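Local coordinates for protein trypanothione-dependent glyoxalase I (Leishmania major, PDB 2C21) that belongs to the glyoxalase/bleomycin resistance protein/dioxygenase superfamily and binds nickel(II) at sites built jointly by the two subunits of its dimer, at residues E28-K33 and A93-H98; V34-D39 and G53-S58; G79-G84 and Y120-L125. All coordinates share one frame; numbering follows the deposited sequence.

Contact 1: residues E28-K33 and A93-H98; sequences ERLGMK and ADMRKH
The guanidinium of Arg29 lies flat on the imidazole of His98, a parallel stack of two groups that can both carry positive charge, with centres 3.6 Å apart and planes only 4° from each other. This stack joins the C-terminal ends of two helices, 19-29 and 88-97, in the metal-dependent glyoxalase fold. CZ sits over the middle of the ring and CG of His98 over the middle of the guanidinium; the closest atoms of the stack are NH1 of Arg29 and CD2 of His98, 3.4 Å apart. The Arg29 chain bends to get there, with CD turned back beside CA (chi2 -83°); the next torsion bends again and sets NE. CD lies against CB of His98.

Asp94 comes in at the guanidinium rim. NH2 of Arg29 gives OD2 of Asp94 a nearly straight hydrogen bond of 3.3 Å, part of a salt bridge, reaching its syn side while the carboxylate plane is steeply turned. A long salt bridge of 3.9 Å from NH1 of Arg29 to OE1 of Glu28 extends the network, and Glu28 also pairs with Lys24. NE of Arg29 is buried by the contact and has no partner in the model. With so much positive charge against its face, His98 probably prefers to be neutral.

Away from the stack the contact turns apolar. The methyl CE of Met95 lies near O of Arg29 and meets Leu30 CD2, though Met95 has a second conformer and that tight approach is doubtful. Met95 also packs on Val100, while Leu30 O is bonded by Arg7 of the second subunit. The ring of His98 is fixed in rotation from the helix that precedes it: ND1 of His98 donates in the ring plane to O of Asp94, 3.1 Å away at an N-H...O angle of 174°.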
ATOM      1  N   GLU A  28      13.809  -1.172  12.990  1.00 38.56           N
ATOM      2  CA  GLU A  28      14.951  -2.047  13.274  1.00 38.66           C
ATOM      3  C   GLU A  28      14.997  -3.282  12.374  1.00 38.49           C
ATOM      4  O   GLU A  28      16.075  -3.680  11.932  1.00 37.93           O
ATOM      5  CB  GLU A  28      14.987  -2.471  14.750  1.00 38.97           C
ATOM      6  CG  GLU A  28      15.088  -1.299  15.735  1.00 39.92           C
ATOM      7  CD  GLU A  28      15.162  -1.763  17.177  1.00 41.66           C
ATOM      8  OE1 GLU A  28      15.128  -2.993  17.410  1.00 43.34           O
ATOM      9  OE2 GLU A  28      15.249  -0.894  18.084  1.00 43.00           O
ATOM     10  N   ARG A  29      13.845  -3.887  12.097  1.00 38.21           N
ATOM     11  CA  ARG A  29      13.825  -5.084  11.244  1.00 38.58           C
ATOM     12  C   ARG A  29      13.800  -4.749   9.749  1.00 38.30           C
ATOM     13  O   ARG A  29      14.409  -5.459   8.961  1.00 38.55           O
ATOM     14  CB  ARG A  29      12.670  -6.036  11.610  1.00 38.46           C
ATOM     15  CG  ARG A  29      12.605  -6.439  13.094  1.00 39.33           C
ATOM     16  CD  ARG A  29      13.545  -7.606  13.481  1.00 40.41           C
ATOM     17  NE  ARG A  29      14.959  -7.348  13.186  1.00 41.43           N
ATOM     18  CZ  ARG A  29      15.819  -6.701  13.977  1.00 41.46           C
ATOM     19  NH1 ARG A  29      15.447  -6.203  15.150  1.00 42.61           N
ATOM     20  NH2 ARG A  29      17.071  -6.538  13.580  1.00 41.72           N
ATOM     21  N   LEU A  30      13.111  -3.680   9.349  1.00 38.47           N
ATOM     22  CA  LEU A  30      12.951  -3.385   7.918  1.00 38.34           C
ATOM     23  C   LEU A  30      13.756  -2.193   7.380  1.00 38.63           C
ATOM     24  O   LEU A  30      13.874  -2.040   6.162  1.00 38.39           O
ATOM     25  CB  LEU A  30      11.459  -3.279   7.559  1.00 38.60           C
ATOM     26  CG  LEU A  30      10.784  -4.651   7.466  1.00 38.40           C
ATOM     27  CD1 LEU A  30       9.287  -4.567   7.479  1.00 38.89           C
ATOM     28  CD2 LEU A  30      11.258  -5.385   6.216  1.00 39.90           C
ATOM     29  N   GLY A  31      14.310  -1.367   8.270  1.00 38.80           N
ATOM     30  CA  GLY A  31      15.158  -0.232   7.868  1.00 38.73           C
ATOM     31  C   GLY A  31      14.433   1.055   7.473  1.00 38.54           C
ATOM     32  O   GLY A  31      15.041   1.956   6.895  1.00 38.12           O
ATOM     33  N   MET A  32      13.139   1.150   7.767  1.00 38.38           N
ATOM     34  CA  MET A  32      12.399   2.384   7.524  1.00 38.46           C
ATOM     35  C   MET A  32      12.770   3.400   8.594  1.00 38.46           C
ATOM     36  O   MET A  32      13.397   3.056   9.593  1.00 37.29           O
ATOM     37  CB  MET A  32      10.890   2.158   7.584  1.00 38.64           C
ATOM     38  CG  MET A  32      10.373   1.149   6.617  1.00 38.32           C
ATOM     39  SD  MET A  32       8.579   1.090   6.641  1.00 38.74           S
ATOM     40  CE  MET A  32       8.309  -0.248   5.468  1.00 40.80           C
ATOM     41  N   LYS A  33      12.374   4.649   8.378  1.00 38.81           N
ATOM     42  CA  LYS A  33      12.523   5.669   9.401  1.00 39.46           C
ATOM     43  C   LYS A  33      11.183   6.305   9.689  1.00 39.32           C
ATOM     44  O   LYS A  33      10.331   6.395   8.813  1.00 37.68           O
ATOM     45  CB  LYS A  33      13.542   6.741   8.989  1.00 40.40           C
ATOM     46  CG  LYS A  33      13.284   7.448   7.648  1.00 43.49           C
ATOM     47  CD  LYS A  33      14.423   8.437   7.305  1.00 48.10           C
ATOM     48  CE  LYS A  33      13.876   9.723   6.649  1.00 50.02           C
ATOM     49  NZ  LYS A  33      14.926  10.746   6.402  1.00 51.73           N
ATOM     50  N   ALA A  93      17.088 -14.403   7.394  1.00 39.73           N
ATOM     51  CA  ALA A  93      17.924 -14.882   8.471  1.00 40.11           C
ATOM     52  C   ALA A  93      17.845 -13.882   9.640  1.00 40.28           C
ATOM     53  O   ALA A  93      17.462 -14.226  10.800  1.00 41.45           O
ATOM     54  CB  ALA A  93      19.383 -15.094   7.983  1.00 39.89           C
ATOM     55  N   ASP A  94      18.275 -12.609   9.311  1.00 40.31           N
ATOM     56  CA  ASP A  94      18.245 -11.589  10.359  1.00 40.96           C
ATOM     57  C   ASP A  94      16.903 -11.537  11.093  1.00 41.22           C
ATOM     58  O   ASP A  94      16.864 -11.419  12.318  1.00 41.26           O
ATOM     59  CB  ASP A  94      18.532 -10.203   9.786  1.00 41.32           C
ATOM     60  CG  ASP A  94      18.825  -9.183  10.873  1.00 41.82           C
ATOM     61  OD1 ASP A  94      19.734  -9.443  11.687  1.00 40.42           O
ATOM     62  OD2 ASP A  94      18.146  -8.138  10.919  1.00 41.95           O
ATOM     63  N   MET A  95      15.815 -11.626  10.333  1.00 40.92           N
ATOM     64  CA  MET A  95      14.470 -11.630  10.908  1.00 41.28           C
ATOM     65  C   MET A  95      14.264 -12.822  11.842  1.00 41.17           C
ATOM     66  O   MET A  95      13.890 -12.655  13.014  1.00 41.41           O
ATOM     67  CB  MET A  95      13.430 -11.689   9.784  0.50 41.09           C
ATOM     68  CG  MET A  95      13.369 -10.452   8.904  0.50 41.35           C
ATOM     69  SD  MET A  95      11.912  -9.452   9.275  0.50 41.09           S
ATOM     70  CE  MET A  95      12.108  -8.136   8.077  0.50 41.43           C
ATOM     71  N   ARG A  96      14.542 -14.019  11.329  1.00 41.10           N
ATOM     72  CA  ARG A  96      14.372 -15.240  12.119  1.00 41.28           C
ATOM     73  C   ARG A  96      15.168 -15.178  13.439  1.00 40.92           C
ATOM     74  O   ARG A  96      14.717 -15.711  14.459  1.00 40.74           O
ATOM     75  CB  ARG A  96      14.805 -16.456  11.292  0.50 41.42           C
ATOM     76  CG  ARG A  96      14.260 -17.795  11.779  0.50 41.74           C
ATOM     77  CD  ARG A  96      14.969 -18.967  11.097  0.50 42.13           C
ATOM     78  NE  ARG A  96      14.901 -18.899   9.636  0.50 42.31           N
ATOM     79  CZ  ARG A  96      13.836 -19.232   8.904  0.50 42.83           C
ATOM     80  NH1 ARG A  96      12.711 -19.658   9.476  0.50 43.27           N
ATOM     81  NH2 ARG A  96      13.887 -19.129   7.584  0.50 42.76           N
ATOM     82  N   LYS A  97      16.330 -14.517  13.418  1.00 40.21           N
ATOM     83  CA  LYS A  97      17.113 -14.281  14.646  1.00 40.42           C
ATOM     84  C   LYS A  97      16.322 -13.506  15.711  1.00 40.17           C
ATOM     85  O   LYS A  97      16.466 -13.757  16.908  1.00 40.14           O
ATOM     86  CB  LYS A  97      18.427 -13.545  14.324  1.00 40.37           C
ATOM     87  CG  LYS A  97      19.346 -13.309  15.530  1.00 40.50           C
ATOM     88  CD  LYS A  97      20.793 -13.036  15.116  1.00 41.01           C
ATOM     89  CE  LYS A  97      21.701 -12.852  16.350  1.00 41.73           C
ATOM     90  NZ  LYS A  97      23.129 -13.286  16.161  1.00 42.24           N
ATOM     91  N   HIS A  98      15.483 -12.578  15.266  1.00 40.14           N
ATOM     92  CA  HIS A  98      14.698 -11.737  16.166  1.00 40.03           C
ATOM     93  C   HIS A  98      13.246 -12.222  16.341  1.00 39.88           C
ATOM     94  O   HIS A  98      12.371 -11.447  16.709  1.00 39.54           O
ATOM     95  CB  HIS A  98      14.782 -10.281  15.687  1.00 39.98           C
ATOM     96  CG  HIS A  98      16.140  -9.680  15.881  1.00 40.17           C
ATOM     97  ND1 HIS A  98      17.181  -9.890  15.001  1.00 41.01           N
ATOM     98  CD2 HIS A  98      16.645  -8.927  16.888  1.00 40.73           C
ATOM     99  CE1 HIS A  98      18.265  -9.276  15.448  1.00 40.76           C
ATOM    100  NE2 HIS A  98      17.965  -8.683  16.589  1.00 40.65           N
TER

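Contact 2: residues V34-D39 and G53-S58; sequences VLRKWD and GPEMSS
The guanidinium of Arg36 and the carboxylate of Glu55 meet edge to edge and nearly coplanar, their planes 17° apart, and nothing of segment 53-58 lies over either guanidinium face. Arg36 grips side-on: NE donates to OE2 of Glu55 at 2.7 Å, and NH2 donates to OE1, also at 2.7 Å. Each oxygen accepts with its syn lone pair, which makes this a bidentate salt bridge with one nitrogen to each oxygen. Beyond the two segments, Phe49 makes a cation-pi contact with Arg36, and Met130 of the second subunit packs against it.

The bridge ties strand 33-40, an outermost strand of its sheet within the chain, to the loop between strands 45-51 and 60-66. The strand carries a classic beta bulge here: Leu35 and Arg36 both face Phe49, and the CB of each sets out toward the loop. Arg36 CG is wedged between the backbone N and the carbonyl carbon (chi1 66°), and from there the chain runs extended to NE. Leu35 holds the other end, with CD1 3.3 Å from O of Gly53 and CD2 4.0 Å from CA of Pro54. The loop itself closes as a beta turn, Ser57 N donating to Pro54 O at 3.1 Å.

NH1 of Arg36 is hydrogen-bonded to methylpentanediol, modelled as both enantiomers, probably from the crystallisation liquor. Buried as it is, the Glu55 carboxylate has its charge met by two short bonds from Arg36, which would favour its ionised form and fix the rotation of both planar groups.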
ATOM      1  N   VAL A  34      11.016   6.760  10.926  1.00 39.25           N
ATOM      2  CA  VAL A  34       9.812   7.505  11.294  1.00 39.54           C
ATOM      3  C   VAL A  34       9.937   8.888  10.655  1.00 38.85           C
ATOM      4  O   VAL A  34      10.926   9.575  10.856  1.00 37.25           O
ATOM      5  CB  VAL A  34       9.687   7.645  12.825  1.00 39.64           C
ATOM      6  CG1 VAL A  34       8.482   8.518  13.183  1.00 40.94           C
ATOM      7  CG2 VAL A  34       9.576   6.261  13.463  1.00 40.06           C
ATOM      8  N   LEU A  35       8.943   9.268   9.866  1.00 37.91           N
ATOM      9  CA  LEU A  35       8.936  10.565   9.192  1.00 37.94           C
ATOM     10  C   LEU A  35       8.210  11.639  10.020  1.00 38.05           C
ATOM     11  O   LEU A  35       8.687  12.763  10.146  1.00 37.17           O
ATOM     12  CB  LEU A  35       8.273  10.427   7.825  1.00 38.33           C
ATOM     13  CG  LEU A  35       8.908   9.359   6.923  1.00 38.69           C
ATOM     14  CD1 LEU A  35       8.026   9.091   5.697  1.00 39.23           C
ATOM     15  CD2 LEU A  35      10.317   9.767   6.513  1.00 37.61           C
ATOM     16  N   ARG A  36       7.050  11.288  10.563  1.00 37.71           N
ATOM     17  CA  ARG A  36       6.294  12.207  11.406  1.00 37.71           C
ATOM     18  C   ARG A  36       5.185  11.483  12.147  1.00 37.59           C
ATOM     19  O   ARG A  36       4.774  10.397  11.752  1.00 37.14           O
ATOM     20  CB  ARG A  36       5.700  13.362  10.575  1.00 37.59           C
ATOM     21  CG  ARG A  36       4.658  12.948   9.580  1.00 38.00           C
ATOM     22  CD  ARG A  36       4.316  14.060   8.612  1.00 37.95           C
ATOM     23  NE  ARG A  36       3.437  13.601   7.533  1.00 38.56           N
ATOM     24  CZ  ARG A  36       2.105  13.463   7.632  1.00 41.11           C
ATOM     25  NH1 ARG A  36       1.471  13.746   8.760  1.00 40.60           N
ATOM     26  NH2 ARG A  36       1.396  13.018   6.592  1.00 39.94           N
ATOM     27  N   LYS A  37       4.709  12.097  13.227  1.00 37.74           N
ATOM     28  CA  LYS A  37       3.538  11.604  13.947  1.00 37.79           C
ATOM     29  C   LYS A  37       2.430  12.661  14.003  1.00 38.28           C
ATOM     30  O   LYS A  37       2.692  13.881  13.856  1.00 37.74           O
ATOM     31  CB  LYS A  37       3.923  11.180  15.364  1.00 38.41           C
ATOM     32  CG  LYS A  37       5.063  10.168  15.428  1.00 40.26           C
ATOM     33  CD  LYS A  37       5.315   9.698  16.862  1.00 42.86           C
ATOM     34  CE  LYS A  37       6.458   8.689  16.935  1.00 44.61           C
ATOM     35  NZ  LYS A  37       6.759   8.241  18.329  1.00 44.37           N
ATOM     36  N   TRP A  38       1.195  12.188  14.206  1.00 37.72           N
ATOM     37  CA  TRP A  38       0.020  13.050  14.309  1.00 38.08           C
ATOM     38  C   TRP A  38      -0.838  12.491  15.427  1.00 37.10           C
ATOM     39  O   TRP A  38      -1.474  11.472  15.228  1.00 37.72           O
ATOM     40  CB  TRP A  38      -0.749  13.037  12.965  1.00 38.66           C
ATOM     41  CG  TRP A  38      -2.081  13.761  12.924  1.00 39.01           C
ATOM     42  CD1 TRP A  38      -3.326  13.215  13.129  1.00 40.70           C
ATOM     43  CD2 TRP A  38      -2.304  15.140  12.607  1.00 39.08           C
ATOM     44  NE1 TRP A  38      -4.296  14.169  12.974  1.00 40.55           N
ATOM     45  CE2 TRP A  38      -3.702  15.362  12.664  1.00 39.80           C
ATOM     46  CE3 TRP A  38      -1.460  16.208  12.295  1.00 39.44           C
ATOM     47  CZ2 TRP A  38      -4.274  16.597  12.395  1.00 40.16           C
ATOM     48  CZ3 TRP A  38      -2.027  17.437  12.028  1.00 40.59           C
ATOM     49  CH2 TRP A  38      -3.427  17.626  12.088  1.00 39.68           C
ATOM     50  N   ASP A  39      -0.883  13.171  16.574  1.00 35.65           N
ATOM     51  CA  ASP A  39      -1.551  12.649  17.767  1.00 35.29           C
ATOM     52  C   ASP A  39      -2.781  13.511  18.101  1.00 35.19           C
ATOM     53  O   ASP A  39      -2.680  14.725  18.173  1.00 33.72           O
ATOM     54  CB  ASP A  39      -0.549  12.583  18.940  1.00 35.52           C
ATOM     55  CG  ASP A  39      -1.129  11.942  20.202  1.00 35.36           C
ATOM     56  OD1 ASP A  39      -1.941  11.008  20.099  1.00 36.91           O
ATOM     57  OD2 ASP A  39      -0.762  12.384  21.319  1.00 38.89           O
ATOM     58  N   GLY A  53      11.897   6.991   2.625  1.00 38.39           N
ATOM     59  CA  GLY A  53      12.198   8.349   2.216  1.00 38.18           C
ATOM     60  C   GLY A  53      11.027   9.210   2.610  1.00 37.79           C
ATOM     61  O   GLY A  53      10.015   8.686   3.056  1.00 37.46           O
ATOM     62  N   PRO A  54      11.176  10.538   2.505  1.00 37.79           N
ATOM     63  CA  PRO A  54      10.089  11.447   2.847  1.00 37.65           C
ATOM     64  C   PRO A  54       8.878  11.288   1.951  1.00 37.12           C
ATOM     65  O   PRO A  54       8.995  10.846   0.801  1.00 36.49           O
ATOM     66  CB  PRO A  54      10.717  12.844   2.670  1.00 37.73           C
ATOM     67  CG  PRO A  54      11.928  12.654   1.875  1.00 38.53           C
ATOM     68  CD  PRO A  54      12.400  11.252   2.103  1.00 38.33           C
ATOM     69  N   GLU A  55       7.714  11.658   2.470  1.00 37.00           N
ATOM     70  CA  GLU A  55       6.483  11.585   1.684  1.00 36.86           C
ATOM     71  C   GLU A  55       6.579  12.353   0.372  1.00 37.14           C
ATOM     72  O   GLU A  55       5.895  12.008  -0.572  1.00 37.60           O
ATOM     73  CB  GLU A  55       5.296  12.088   2.492  1.00 36.87           C
ATOM     74  CG  GLU A  55       4.864  11.131   3.574  1.00 37.42           C
ATOM     75  CD  GLU A  55       4.091  11.817   4.648  1.00 38.47           C
ATOM     76  OE1 GLU A  55       2.842  11.910   4.535  1.00 38.84           O
ATOM     77  OE2 GLU A  55       4.746  12.310   5.587  1.00 38.77           O
ATOM     78  N   MET A  56       7.438  13.370   0.301  1.00 37.59           N
ATOM     79  CA  MET A  56       7.546  14.224  -0.880  1.00 38.50           C
ATOM     80  C   MET A  56       8.131  13.471  -2.076  1.00 39.01           C
ATOM     81  O   MET A  56       7.857  13.821  -3.222  1.00 39.37           O
ATOM     82  CB  MET A  56       8.415  15.474  -0.583  1.00 39.07           C
ATOM     83  CG  MET A  56       7.865  16.399   0.497  1.00 40.77           C
ATOM     84  SD  MET A  56       8.146  15.799   2.183  1.00 43.88           S
ATOM     85  CE  MET A  56       9.831  16.361   2.445  1.00 44.20           C
ATOM     86  N   SER A  57       8.925  12.439  -1.804  1.00 39.54           N
ATOM     87  CA  SER A  57       9.583  11.666  -2.864  1.00 40.24           C
ATOM     88  C   SER A  57       9.341  10.150  -2.807  1.00 39.90           C
ATOM     89  O   SER A  57       9.910   9.409  -3.604  1.00 40.97           O
ATOM     90  CB  SER A  57      11.081  11.937  -2.795  1.00 40.34           C
ATOM     91  OG  SER A  57      11.592  11.545  -1.530  1.00 42.39           O
ATOM     92  N   SER A  58       8.513   9.694  -1.872  1.00 39.61           N
ATOM     93  CA  SER A  58       8.333   8.269  -1.585  1.00 39.30           C
ATOM     94  C   SER A  58       6.893   7.965  -1.275  1.00 38.80           C
ATOM     95  O   SER A  58       6.149   8.844  -0.835  1.00 39.28           O
ATOM     96  CB  SER A  58       9.103   7.829  -0.346  1.00 38.94           C
ATOM     97  OG  SER A  58      10.463   8.128  -0.437  1.00 42.21           O
TER

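Contact 3: residues G79-G84 and Y120-L125; sequences GHIAIG and YYIELL. With NI (nickel (II) ion), chain H.
Parallel strand pairing joins residues 79-84 to 121-125, the first and last strands of their sheet in chain order, which lie side by side as in the beta-alpha-beta-beta-beta unit of the glyoxalase fold. Three backbone hydrogen bonds set the register: Glu123 N to Ile81 O at 2.9 Å, Ile83 N to Glu123 O at 2.8 Å, and Leu125 N to Ile83 O at 3.0 Å. Where the ladder ends, a water takes over, donating to Gly79 O and accepting from Tyr121 N.

One face of the pair carries the metal. NE2 of His80 and OE1 of Glu123 each bind nickel at 2.2 Å, and a water is bound at 1.9 Å. NE2 of His80 and OE1 of Glu123 are 3.2 Å apart because they share the ion, not through a hydrogen bond. His80 CG stands between the backbone N and the carbonyl carbon (chi1 56°), whereas Glu123 reaches out with an extended chain; its CB lies over the imidazole face in a CH-pi contact, 4.2 Å from the ring centroid. Ring and carboxylate planes are 64° apart. His11 and Glu62 of the second subunit complete the nickel site.

The other face is apolar. Ile81 and Ile122 run side by side, Ile81 CG1 lying 4.0 Å from Ile122 CG1. Ile83 CD1 touches Ile122 CG2. Through Ile122 this face packs on Phe25 and Tyr26 of helix 19-29, while strand 111-115 flanks 121-126 and an antiparallel strand of the second subunit continues the sheet beyond 79-84.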
ATOM      1  N   GLY A  79      -4.087  -7.888   1.039  1.00 36.31           N
ATOM      2  CA  GLY A  79      -3.009  -8.806   0.702  1.00 36.40           C
ATOM      3  C   GLY A  79      -1.772  -8.553   1.509  1.00 36.57           C
ATOM      4  O   GLY A  79      -1.502  -9.242   2.500  1.00 37.69           O
ATOM      5  N   HIS A  80      -1.024  -7.543   1.090  1.00 36.58           N
ATOM      6  CA  HIS A  80       0.257  -7.224   1.693  1.00 36.59           C
ATOM      7  C   HIS A  80       0.824  -5.948   1.099  1.00 36.94           C
ATOM      8  O   HIS A  80       0.282  -5.418   0.138  1.00 36.92           O
ATOM      9  CB  HIS A  80       1.268  -8.338   1.424  1.00 36.01           C
ATOM     10  CG  HIS A  80       1.462  -8.640  -0.036  1.00 36.30           C
ATOM     11  ND1 HIS A  80       0.861  -9.708  -0.663  1.00 37.39           N
ATOM     12  CD2 HIS A  80       2.191  -8.013  -0.989  1.00 35.81           C
ATOM     13  CE1 HIS A  80       1.215  -9.726  -1.938  1.00 36.72           C
ATOM     14  NE2 HIS A  80       2.029  -8.708  -2.156  1.00 35.10           N
ATOM     15  N   ILE A  81       1.933  -5.498   1.683  1.00 36.79           N
ATOM     16  CA  ILE A  81       2.860  -4.593   1.025  1.00 37.46           C
ATOM     17  C   ILE A  81       4.130  -5.387   0.652  1.00 36.79           C
ATOM     18  O   ILE A  81       4.514  -6.337   1.343  1.00 36.00           O
ATOM     19  CB  ILE A  81       3.261  -3.356   1.879  1.00 37.62           C
ATOM     20  CG1 ILE A  81       3.967  -3.767   3.172  1.00 40.52           C
ATOM     21  CG2 ILE A  81       2.036  -2.435   2.139  1.00 38.87           C
ATOM     22  CD1 ILE A  81       4.692  -2.617   3.872  1.00 41.47           C
ATOM     23  N   ALA A  82       4.747  -4.987  -0.453  1.00 36.51           N
ATOM     24  CA  ALA A  82       5.958  -5.619  -0.948  1.00 36.65           C
ATOM     25  C   ALA A  82       7.074  -4.613  -0.882  1.00 36.87           C
ATOM     26  O   ALA A  82       6.887  -3.444  -1.233  1.00 36.22           O
ATOM     27  CB  ALA A  82       5.756  -6.081  -2.374  1.00 37.04           C
ATOM     28  N   ILE A  83       8.237  -5.082  -0.444  1.00 36.91           N
ATOM     29  CA  ILE A  83       9.410  -4.252  -0.293  1.00 37.06           C
ATOM     30  C   ILE A  83      10.543  -4.889  -1.096  1.00 36.96           C
ATOM     31  O   ILE A  83      10.799  -6.070  -0.944  1.00 36.90           O
ATOM     32  CB  ILE A  83       9.793  -4.125   1.202  1.00 36.93           C
ATOM     33  CG1 ILE A  83       8.649  -3.419   1.974  1.00 38.60           C
ATOM     34  CG2 ILE A  83      11.151  -3.406   1.367  1.00 36.58           C
ATOM     35  CD1 ILE A  83       8.855  -3.369   3.479  1.00 41.23           C
ATOM     36  N   GLY A  84      11.189  -4.089  -1.947  1.00 37.20           N
ATOM     37  CA  GLY A  84      12.343  -4.510  -2.716  1.00 37.20           C
ATOM     38  C   GLY A  84      13.640  -4.378  -1.941  1.00 37.47           C
ATOM     39  O   GLY A  84      13.974  -3.292  -1.434  1.00 37.98           O
ATOM     40  N   TYR A 120      -0.027  -8.644   9.938  1.00 37.93           N
ATOM     41  CA  TYR A 120      -0.028  -8.248   8.534  1.00 37.55           C
ATOM     42  C   TYR A 120       1.138  -8.937   7.824  1.00 38.08           C
ATOM     43  O   TYR A 120       2.223  -9.144   8.417  1.00 37.24           O
ATOM     44  CB  TYR A 120       0.127  -6.728   8.370  1.00 37.12           C
ATOM     45  CG  TYR A 120      -1.021  -5.902   8.912  1.00 35.82           C
ATOM     46  CD1 TYR A 120      -2.185  -5.716   8.173  1.00 35.23           C
ATOM     47  CD2 TYR A 120      -0.930  -5.297  10.160  1.00 34.56           C
ATOM     48  CE1 TYR A 120      -3.255  -4.957   8.676  1.00 35.64           C
ATOM     49  CE2 TYR A 120      -1.982  -4.527  10.674  1.00 34.39           C
ATOM     50  CZ  TYR A 120      -3.145  -4.363   9.929  1.00 34.26           C
ATOM     51  OH  TYR A 120      -4.182  -3.606  10.437  1.00 34.50           O
ATOM     52  N   TYR A 121       0.921  -9.256   6.551  1.00 38.15           N
ATOM     53  CA  TYR A 121       1.956  -9.864   5.725  1.00 38.53           C
ATOM     54  C   TYR A 121       2.794  -8.849   4.968  1.00 38.53           C
ATOM     55  O   TYR A 121       2.295  -7.838   4.470  1.00 38.79           O
ATOM     56  CB  TYR A 121       1.326 -10.842   4.734  1.00 39.40           C
ATOM     57  CG  TYR A 121       0.794 -12.069   5.407  1.00 40.07           C
ATOM     58  CD1 TYR A 121      -0.560 -12.228   5.641  1.00 43.06           C
ATOM     59  CD2 TYR A 121       1.653 -13.070   5.835  1.00 42.07           C
ATOM     60  CE1 TYR A 121      -1.050 -13.388   6.267  1.00 44.08           C
ATOM     61  CE2 TYR A 121       1.181 -14.214   6.465  1.00 42.43           C
ATOM     62  CZ  TYR A 121      -0.161 -14.367   6.682  1.00 43.49           C
ATOM     63  OH  TYR A 121      -0.613 -15.508   7.312  1.00 44.28           O
ATOM     64  N   ILE A 122       4.094  -9.117   4.914  1.00 38.63           N
ATOM     65  CA  ILE A 122       5.007  -8.316   4.121  0.67 38.70           C
ATOM     66  C   ILE A 122       5.753  -9.245   3.159  1.00 38.57           C
ATOM     67  O   ILE A 122       6.311 -10.272   3.571  1.00 38.92           O
ATOM     68  CB  ILE A 122       5.990  -7.566   5.023  0.67 38.85           C
ATOM     69  CG1 ILE A 122       5.256  -6.475   5.805  0.67 38.87           C
ATOM     70  CG2 ILE A 122       7.145  -6.957   4.211  0.67 39.55           C
ATOM     71  CD1 ILE A 122       5.751  -6.315   7.191  0.67 38.70           C
ATOM     72  N   GLU A 123       5.754  -8.879   1.882  1.00 37.93           N
ATOM     73  CA  GLU A 123       6.468  -9.615   0.857  1.00 38.06           C
ATOM     74  C   GLU A 123       7.829  -8.977   0.638  1.00 37.82           C
ATOM     75  O   GLU A 123       7.914  -7.798   0.317  1.00 37.73           O
ATOM     76  CB  GLU A 123       5.678  -9.604  -0.458  1.00 38.04           C
ATOM     77  CG  GLU A 123       6.235 -10.538  -1.533  1.00 39.49           C
ATOM     78  CD  GLU A 123       5.378 -10.538  -2.785  1.00 40.79           C
ATOM     79  OE1 GLU A 123       4.911  -9.470  -3.191  1.00 42.40           O
ATOM     80  OE2 GLU A 123       5.174 -11.609  -3.365  1.00 44.42           O
ATOM     81  N   LEU A 124       8.885  -9.765   0.827  1.00 37.58           N
ATOM     82  CA  LEU A 124      10.239  -9.343   0.564  1.00 37.44           C
ATOM     83  C   LEU A 124      10.653  -9.876  -0.791  1.00 37.21           C
ATOM     84  O   LEU A 124      10.575 -11.081  -1.041  1.00 36.83           O
ATOM     85  CB  LEU A 124      11.174  -9.887   1.643  1.00 37.46           C
ATOM     86  CG  LEU A 124      10.814  -9.463   3.069  1.00 37.97           C
ATOM     87  CD1 LEU A 124      11.709 -10.194   4.067  1.00 39.11           C
ATOM     88  CD2 LEU A 124      10.950  -7.956   3.207  1.00 37.37           C
ATOM     89  N   LEU A 125      11.088  -8.977  -1.661  1.00 37.15           N
ATOM     90  CA  LEU A 125      11.456  -9.326  -3.021  1.00 37.24           C
ATOM     91  C   LEU A 125      12.856  -8.857  -3.356  1.00 37.80           C
ATOM     92  O   LEU A 125      13.243  -7.744  -3.018  1.00 38.04           O
ATOM     93  CB  LEU A 125      10.499  -8.678  -4.011  1.00 37.47           C
ATOM     94  CG  LEU A 125       9.038  -9.127  -3.950  1.00 37.84           C
ATOM     95  CD1 LEU A 125       8.245  -8.304  -4.949  1.00 38.92           C
ATOM     96  CD2 LEU A 125       8.907 -10.610  -4.246  1.00 38.60           C
TER
HETATM   97 NI    NI H1143       2.991  -8.832  -4.155  0.50 36.35          NI
HETATM   98  O   HOH W   1      -1.607  -8.690   5.516  1.00 28.85           O
HETATM   99  O   HOH W   2       3.776  -9.744  -5.671  1.00 40.82           O

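Contact 1 and contact 3 lie close, their centres 14 Å apart, and share a core: Leu30 packs on Ile122 and Leu124, and Met32 on Ile83, so the turn that follows helix 19-29 sits on the apolar face of the sheet that bears the nickel ligands. Contact 2 belongs to the other four-stranded sheet, about 20 Å from contact 1 and 19 Å from contact 3, centre to centre, and does not touch contact 3. Along the chain, segment 28-33 runs straight into 34-39, contact 2 is nested inside the loop closed by contact 1, and the segments of contacts 1 and 3 alternate. All three contacts touch the second subunit.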